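Local coordinates for protein homoserine dehydrogenase (Thermoplasma acidophilum, PDB 3ING) that probably catalyses the NADPH-linked interconversion of aspartate semialdehyde and homoserine, a shared step in threonine and methionine biosynthesis, at residues A[119-122]-A[123-127]; A[217-220]-A[221-225]. All coordinates share one frame; numbering follows the deposited sequence.

Interaction 1: residues A[119-122]-A[123-127]; sequences SGLA and NKWHD
N123 folds back over the first turn of helix 119-135 and reaches S119, in the helix that crosses from strand 112-115 to strand 139-140 as a beta-alpha-beta unit of the Rossmann-type NADP-binding domain. The carboxamide is the tightly held part. N123 ND2 donates to S119 O at 2.8 Å, with an N-H...O angle of 145°, the oxygen lying 21° out of the amide plane. With CG of N123 anti to its carbonyl carbon (chi1 -71°), the side chain runs back beside its own backbone N, which sends a weak second bond to S119 O. One carbonyl thus takes two donors from one residue. N123 ND2 also comes within 3.1 Å of S119 OG, a hydroxyl already hydrogen-bonded to S93 O.

The next bond, from K124 N to G120 O, is short at 2.8 Å and meets the carbonyl nearly end-on. Past it the helix kinks, the N atoms of H126 and D127 lacking bonds to the preceding turn. At this break a water oxygen accepts from W125 N at 3.1 Å and lies 3.2 Å from L121 O, to which the water can donate.

On the buried side, CB and CD2 of L121 each lie 4.1 Å from W125 CE3, and the two side chains cross at a slant. Helix 212-226 covers this side. The looser, partly exposed side belongs to K124 and D127: the bent lysine chain leads away from the first turn toward the D127 carboxylate, in a salt bridge whose exact geometry is doubtful. The indole of W125 keeps its edge to the backbone, with L121 O near the ring plane and 3.7 Å from CE3.

Interaction 2: residues A[217-220]-A[221-225]; sequences KSVI and LVNHI. With EDO (1,2-ethanediol), chain I.
This is a regular, buried stretch of alpha-helix, residues 217-225 of helix 212-226, lying between helix 119-135 and strands 164-170 and 249-258 of the antiparallel sheet. Four successive i to i+4 backbone bonds hold it, from L221 N to K217 O at 3.0 Å through to H224 N to I220 O at 2.8 Å. V219 and N223 run alongside each other on one flank, one turn apart, with V219 CG1 3.4 Å from N223 ND2. The methyl gets there because it stands opposite the backbone N across the CA-CB bond (chi1 172°). N223 OD1 is held by T228 OG1 and Y230 N, beyond the helix end. A leucine in place of N223 would probably leave the Y230 amide and the T228 hydroxyl without this acceptor and free the segment after the helix to shift. L221 and I225 pack on F167 of the sheet, while H224 ND1 bonds Y141. A 1,2-ethanediol, probably from the crystallisation liquor, donates from O2 to I225 O at 2.9 Å. At the other end K217, the predicted proton donor, bonds T144 O through NZ near K118, consistent with the active site of a homoserine dehydrogenase.

How the interactions relate
Interaction 1 comes first along the chain, on helix 119-135 of the Rossmann-type nucleotide-binding part; interaction 2 follows on helix 212-226 of the part that bears the predicted proton donor. They lie about 11 Å apart between centres, and the two helices pack directly together: W125 CG lies 3.4 Å from N223 ND2, L121 CB 3.8 Å from I220 CG1, and A122 O 3.6 Å from V219 CG1. The mixed nucleotide-binding sheet and the antiparallel sheet are thus joined through this helix pair. The bound NADPH lies about 7 Å from the S119 side chain and about 5 Å from that of K217, nearest atoms, placing one end of the helix interface beside the cofactor site.

Interaction 1: residues A[119-122]-A[123-127]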
loop_
_atom_site.group_PDB
_atom_site.type_symbol
_atom_site.label_atom_id
_atom_site.label_comp_id
_atom_site.label_asym_id
_atom_site.label_seq_id
_atom_site.Cartn_x
_atom_site.Cartn_y
_atom_site.Cartn_z
ATOM N N SER A 119 15.745 -13.870 10.144
ATOM C CA SER A 119 17.130 -14.403 10.134
ATOM C C SER A 119 17.474 -15.259 8.916
ATOM O O SER A 119 18.587 -15.210 8.393
ATOM C CB SER A 119 17.363 -15.220 11.391
ATOM O OG SER A 119 18.711 -15.643 11.473
ATOM N N GLY A 120 16.533 -16.081 8.480
ATOM C CA GLY A 120 16.757 -16.893 7.279
ATOM C C GLY A 120 17.050 -16.016 6.089
ATOM O O GLY A 120 18.056 -16.158 5.464
ATOM N N LEU A 121 16.171 -15.047 5.816
ATOM C CA LEU A 121 16.348 -14.164 4.677
ATOM C C LEU A 121 17.539 -13.246 4.817
ATOM O O LEU A 121 18.153 -12.886 3.832
ATOM C CB LEU A 121 15.073 -13.333 4.465
ATOM C CG LEU A 121 13.827 -14.130 4.059
ATOM C CD1 LEU A 121 12.576 -13.257 4.062
ATOM C CD2 LEU A 121 14.048 -14.830 2.692
ATOM N N ALA A 122 17.879 -12.856 6.037
ATOM C CA ALA A 122 19.017 -11.943 6.242
ATOM C C ALA A 122 20.396 -12.619 6.069
ATOM O O ALA A 122 21.372 -11.962 5.726
ATOM C CB ALA A 122 18.912 -11.247 7.622
ATOM N N ASN A 123 20.435 -13.932 6.270
ATOM C CA ASN A 123 21.651 -14.714 6.228
ATOM C C ASN A 123 21.786 -15.630 5.024
ATOM O O ASN A 123 22.901 -15.889 4.557
ATOM C CB ASN A 123 21.717 -15.571 7.505
ATOM C CG ASN A 123 21.983 -14.744 8.755
ATOM O OD1 ASN A 123 23.065 -14.206 8.905
ATOM N ND2 ASN A 123 21.025 -14.685 9.665
ATOM N N LYS A 124 20.662 -16.133 4.527
ATOM C CA LYS A 124 20.636 -17.203 3.543
ATOM C C LYS A 124 19.689 -16.907 2.358
ATOM O O LYS A 124 19.061 -17.813 1.801
ATOM C CB LYS A 124 20.211 -18.510 4.234
ATOM C CG LYS A 124 21.104 -18.974 5.410
ATOM C CD LYS A 124 21.842 -20.258 5.188
ATOM C CE LYS A 124 22.378 -20.414 3.787
ATOM N NZ LYS A 124 23.651 -21.142 3.716
ATOM N N TRP A 125 19.653 -15.654 1.937
ATOM C CA TRP A 125 18.768 -15.213 0.851
ATOM C C TRP A 125 18.998 -16.055 -0.381
ATOM O O TRP A 125 18.060 -16.553 -0.990
ATOM C CB TRP A 125 19.066 -13.755 0.504
ATOM C CG TRP A 125 18.201 -13.195 -0.547
ATOM C CD1 TRP A 125 18.348 -13.330 -1.903
ATOM C CD2 TRP A 125 17.014 -12.419 -0.345
ATOM N NE1 TRP A 125 17.333 -12.670 -2.541
ATOM C CE2 TRP A 125 16.504 -12.104 -1.608
ATOM C CE3 TRP A 125 16.333 -11.965 0.795
ATOM C CZ2 TRP A 125 15.335 -11.371 -1.778
ATOM C CZ3 TRP A 125 15.174 -11.225 0.629
ATOM C CH2 TRP A 125 14.688 -10.936 -0.657
ATOM N N HIS A 126 20.258 -16.223 -0.744
ATOM C CA HIS A 126 20.605 -16.952 -1.962
ATOM C C HIS A 126 20.083 -18.387 -1.953
ATOM O O HIS A 126 19.417 -18.814 -2.891
ATOM C CB HIS A 126 22.121 -16.946 -2.211
ATOM C CG HIS A 126 22.533 -17.857 -3.329
ATOM N ND1 HIS A 126 22.528 -17.457 -4.654
ATOM C CD2 HIS A 126 22.899 -19.160 -3.330
ATOM C CE1 HIS A 126 22.890 -18.475 -5.418
ATOM N NE2 HIS A 126 23.091 -19.531 -4.644
ATOM N N ASP A 127 20.396 -19.132 -0.892
ATOM C CA ASP A 127 19.994 -20.517 -0.818
ATOM C C ASP A 127 18.499 -20.648 -0.684
ATOM O O ASP A 127 17.897 -21.523 -1.285
ATOM C CB ASP A 127 20.681 -21.215 0.352
ATOM C CG ASP A 127 22.177 -21.345 0.136
ATOM O OD1 ASP A 127 22.541 -21.664 -1.002
ATOM O OD2 ASP A 127 22.953 -21.105 1.089
HETATM O O HOH W 1 21.236 -13.225 2.900
#

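Interaction 2: residues A[217-220]-A[221-225]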
loop_
_atom_site.group_PDB
_atom_site.type_symbol
_atom_site.label_atom_id
_atom_site.label_comp_id
_atom_site.label_asym_id
_atom_site.label_seq_id
_atom_site.Cartn_x
_atom_site.Cartn_y
_atom_site.Cartn_z
ATOM N N LYS A 217 16.744 -6.429 8.738
ATOM C CA LYS A 217 15.706 -5.801 7.934
ATOM C C LYS A 217 16.348 -5.120 6.732
ATOM O O LYS A 217 15.801 -5.150 5.656
ATOM C CB LYS A 217 14.887 -4.797 8.771
ATOM C CG LYS A 217 14.125 -5.422 9.907
ATOM C CD LYS A 217 13.331 -4.383 10.704
ATOM C CE LYS A 217 12.550 -5.059 11.843
ATOM N NZ LYS A 217 11.406 -5.877 11.383
ATOM N N SER A 218 17.533 -4.541 6.907
ATOM C CA SER A 218 18.157 -3.807 5.837
ATOM C C SER A 218 18.600 -4.712 4.698
ATOM O O SER A 218 18.629 -4.267 3.541
ATOM C CB SER A 218 19.357 -2.965 6.340
ATOM O OG SER A 218 20.529 -3.733 6.641
ATOM N N VAL A 219 18.963 -5.960 5.033
ATOM C CA VAL A 219 19.365 -6.976 4.031
ATOM C C VAL A 219 18.155 -7.338 3.192
ATOM O O VAL A 219 18.225 -7.398 1.983
ATOM C CB VAL A 219 19.911 -8.255 4.672
ATOM C CG1 VAL A 219 20.126 -9.345 3.627
ATOM C CG2 VAL A 219 21.196 -7.961 5.439
ATOM N N ILE A 220 17.059 -7.621 3.860
ATOM C CA ILE A 220 15.827 -8.005 3.187
ATOM C C ILE A 220 15.387 -6.873 2.257
ATOM O O ILE A 220 15.028 -7.113 1.099
ATOM C CB ILE A 220 14.723 -8.381 4.212
ATOM C CG1 ILE A 220 15.190 -9.572 5.035
ATOM C CG2 ILE A 220 13.327 -8.644 3.489
ATOM C CD1 ILE A 220 14.323 -9.880 6.232
ATOM N N LEU A 221 15.469 -5.638 2.751
ATOM C CA LEU A 221 15.084 -4.459 1.951
ATOM C C LEU A 221 15.960 -4.275 0.718
ATOM O O LEU A 221 15.445 -4.134 -0.386
ATOM C CB LEU A 221 15.118 -3.170 2.798
ATOM C CG LEU A 221 14.013 -2.933 3.812
ATOM C CD1 LEU A 221 14.456 -1.840 4.805
ATOM C CD2 LEU A 221 12.702 -2.575 3.119
ATOM N N VAL A 222 17.271 -4.244 0.902
ATOM C CA VAL A 222 18.180 -4.028 -0.230
ATOM C C VAL A 222 18.037 -5.174 -1.236
ATOM O O VAL A 222 17.963 -4.935 -2.432
ATOM C CB VAL A 222 19.655 -3.789 0.204
ATOM C CG1 VAL A 222 20.354 -5.113 0.694
ATOM C CG2 VAL A 222 20.462 -3.100 -0.963
ATOM N N ASN A 223 17.948 -6.425 -0.767
ATOM C CA ASN A 223 17.797 -7.578 -1.700
ATOM C C ASN A 223 16.447 -7.544 -2.428
ATOM O O ASN A 223 16.362 -7.793 -3.619
ATOM C CB ASN A 223 17.968 -8.925 -0.975
ATOM C CG ASN A 223 19.361 -9.139 -0.447
ATOM O OD1 ASN A 223 20.305 -8.436 -0.825
ATOM N ND2 ASN A 223 19.518 -10.184 0.368
ATOM N N HIS A 224 15.376 -7.253 -1.702
ATOM C CA HIS A 224 14.084 -7.086 -2.340
ATOM C C HIS A 224 14.058 -5.960 -3.405
ATOM O O HIS A 224 13.620 -6.167 -4.502
ATOM C CB HIS A 224 13.009 -6.736 -1.329
ATOM C CG HIS A 224 11.648 -6.675 -1.932
ATOM N ND1 HIS A 224 10.758 -7.725 -1.852
ATOM C CD2 HIS A 224 11.030 -5.719 -2.664
ATOM C CE1 HIS A 224 9.644 -7.410 -2.490
ATOM N NE2 HIS A 224 9.787 -6.207 -3.001
ATOM N N ILE A 225 14.494 -4.764 -3.046
ATOM C CA ILE A 225 14.349 -3.626 -3.910
ATOM C C ILE A 225 15.355 -3.672 -5.036
ATOM O O ILE A 225 14.966 -3.414 -6.196
ATOM C CB ILE A 225 14.496 -2.328 -3.144
ATOM C CG1 ILE A 225 13.364 -2.231 -2.109
ATOM C CG2 ILE A 225 14.506 -1.127 -4.120
ATOM C CD1 ILE A 225 13.510 -1.118 -1.079
HETATM C C1 EDO I . 13.993 -0.902 -8.647
HETATM O O1 EDO I . 15.158 -0.210 -8.122
HETATM C C2 EDO I . 12.779 -0.927 -7.707
HETATM O O2 EDO I . 12.468 -2.215 -7.060
#